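Local coordinates for protein alpha-1,2-mannosyltransferase (Ktr4), putative (PDB 7BOP) that belongs to the GT-A clan of glycosyltransferases as a putative fungal alpha-1,2-mannosyltransferase, with GDP and manganese bound in the crystal, at residues S247-N252 / L324-D329. Numbering follows the deposited sequence.
Sequences SYLSSN and LGLFAD
The ring of Phe327 meets Tyr248 at its edge: the carbonyl O of Tyr248 lies in the ring plane, 3.5 Å from CD1, where the slightly positive ring hydrogens suit an oxygen, and CB of Tyr248 touches CE1. One face of the ring takes CB of its neighbour Leu326 over its centre. At the far end of the contact the Asn252 amide and the Asp329 carboxylate cross with their planes 58° apart; the amide NH2 suits a carboxylate oxygen, and ND2 gives a bent hydrogen bond of 2.8 Å to OD1, which also accepts from the backbone N of Ala331. In the middle, main chain meets helix end. Leu326 O, in the last turn of the helix, receives a nearly straight bond (171°) from Ser250 N. The short hydroxyl side chain of the same serine points toward the helix end: with chi1 at 68°, OG of Ser250 donates to Ala328 O at 2.7 Å. One water bridges Tyr248 O and Phe327 O. CB of Leu249 points away from the helix, but its branched end reaches back, CD1 meeting CD2 of Leu326 at 3.7 Å, an apolar touch beside the polar bonds. The contact thus straps the loop between helices 234-244 and 255-258 over the C-terminal end of helix 316-327, with Leu326 and Phe327 packing on Leu242 of helix 234-244, and Tyr248 leaning on helix 294-306, where its hydroxyl bonds to Glu294.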
loop_
_atom_site.group_PDB
_atom_site.type_symbol
_atom_site.label_atom_id
_atom_site.label_comp_id
_atom_site.label_asym_id
_atom_site.label_seq_id
_atom_site.Cartn_x
_atom_site.Cartn_y
_atom_site.Cartn_z
ATOM N N SER A 247 -1.756 -3.281 26.141
ATOM C CA SER A 247 -1.725 -4.677 25.721
ATOM C C SER A 247 -1.715 -4.854 24.195
ATOM O O SER A 247 -1.500 -5.958 23.717
ATOM C CB SER A 247 -2.912 -5.446 26.316
ATOM O OG SER A 247 -4.139 -5.034 25.740
ATOM N N TYR A 248 -1.970 -3.791 23.437
ATOM C CA TYR A 248 -2.067 -3.909 21.978
ATOM C C TYR A 248 -0.729 -4.076 21.252
ATOM O O TYR A 248 -0.687 -4.722 20.216
ATOM C CB TYR A 248 -2.829 -2.715 21.408
ATOM C CG TYR A 248 -4.331 -2.721 21.623
ATOM C CD1 TYR A 248 -4.977 -3.674 22.448
ATOM C CD2 TYR A 248 -5.114 -1.754 21.012
ATOM C CE1 TYR A 248 -6.354 -3.652 22.620
ATOM C CE2 TYR A 248 -6.483 -1.716 21.190
ATOM C CZ TYR A 248 -7.099 -2.664 21.992
ATOM O OH TYR A 248 -8.458 -2.614 22.142
ATOM N N LEU A 249 0.353 -3.490 21.768
ATOM C CA LEU A 249 1.658 -3.580 21.107
ATOM C C LEU A 249 2.075 -5.038 20.942
ATOM O O LEU A 249 2.069 -5.794 21.916
ATOM C CB LEU A 249 2.728 -2.819 21.906
ATOM C CG LEU A 249 4.128 -2.778 21.287
ATOM C CD1 LEU A 249 4.175 -1.841 20.084
ATOM C CD2 LEU A 249 5.152 -2.347 22.319
ATOM N N SER A 250 2.426 -5.441 19.718
ATOM C CA SER A 250 2.897 -6.815 19.486
ATOM C C SER A 250 4.329 -7.000 19.993
ATOM O O SER A 250 5.078 -6.023 20.144
ATOM C CB SER A 250 2.830 -7.185 18.005
ATOM O OG SER A 250 3.770 -6.441 17.270
ATOM N N SER A 251 4.719 -8.251 20.215
ATOM C CA SER A 251 6.080 -8.546 20.650
ATOM C C SER A 251 7.066 -8.409 19.474
ATOM O O SER A 251 8.121 -7.799 19.620
ATOM C CB SER A 251 6.155 -9.911 21.336
ATOM O OG SER A 251 5.954 -10.959 20.418
ATOM N N ASN A 252 6.704 -8.925 18.301
ATOM C CA ASN A 252 7.549 -8.795 17.116
ATOM C C ASN A 252 7.133 -7.536 16.341
ATOM O O ASN A 252 6.514 -7.604 15.263
ATOM C CB ASN A 252 7.462 -10.057 16.250
ATOM C CG ASN A 252 8.591 -10.171 15.250
ATOM O OD1 ASN A 252 9.531 -9.374 15.235
ATOM N ND2 ASN A 252 8.496 -11.169 14.392
ATOM N N LEU A 324 0.636 -1.736 11.239
ATOM C CA LEU A 324 1.375 -2.990 11.058
ATOM C C LEU A 324 2.559 -3.080 12.006
ATOM O O LEU A 324 2.769 -4.115 12.653
ATOM C CB LEU A 324 1.875 -3.141 9.612
ATOM C CG LEU A 324 0.781 -3.353 8.554
ATOM C CD1 LEU A 324 1.291 -2.995 7.164
ATOM C CD2 LEU A 324 0.275 -4.792 8.593
ATOM N N GLY A 325 3.330 -1.998 12.080
ATOM C CA GLY A 325 4.530 -1.960 12.905
ATOM C C GLY A 325 4.300 -2.062 14.399
ATOM O O GLY A 325 5.206 -2.449 15.122
ATOM N N LEU A 326 3.110 -1.697 14.867
ATOM C CA LEU A 326 2.762 -1.792 16.293
ATOM C C LEU A 326 1.922 -3.018 16.656
ATOM O O LEU A 326 2.068 -3.547 17.756
ATOM C CB LEU A 326 2.008 -0.538 16.729
ATOM C CG LEU A 326 2.785 0.772 16.609
ATOM C CD1 LEU A 326 1.851 1.922 16.901
ATOM C CD2 LEU A 326 3.982 0.774 17.539
ATOM N N PHE A 327 1.051 -3.455 15.745
ATOM C CA PHE A 327 0.025 -4.460 16.057
ATOM C C PHE A 327 0.155 -5.790 15.308
ATOM O O PHE A 327 -0.433 -6.780 15.741
ATOM C CB PHE A 327 -1.369 -3.846 15.849
ATOM C CG PHE A 327 -1.518 -2.477 16.473
ATOM C CD1 PHE A 327 -1.188 -2.272 17.817
ATOM C CD2 PHE A 327 -1.947 -1.385 15.717
ATOM C CE1 PHE A 327 -1.289 -1.014 18.388
ATOM C CE2 PHE A 327 -2.052 -0.122 16.288
ATOM C CZ PHE A 327 -1.730 0.061 17.623
ATOM N N ALA A 328 0.927 -5.832 14.219
ATOM C CA ALA A 328 1.161 -7.077 13.504
ATOM C C ALA A 328 2.426 -7.764 13.997
ATOM O O ALA A 328 3.222 -7.188 14.741
ATOM C CB ALA A 328 1.239 -6.825 12.002
ATOM N N ASP A 329 2.574 -9.016 13.584
ATOM C CA ASP A 329 3.799 -9.777 13.727
ATOM C C ASP A 329 4.669 -9.434 12.522
ATOM O O ASP A 329 4.311 -9.759 11.387
ATOM C CB ASP A 329 3.422 -11.266 13.753
ATOM C CG ASP A 329 4.600 -12.197 13.912
ATOM O OD1 ASP A 329 5.785 -11.790 13.871
ATOM O OD2 ASP A 329 4.313 -13.405 14.063
HETATM O O HOH W 1 -1.307 -6.961 18.665
#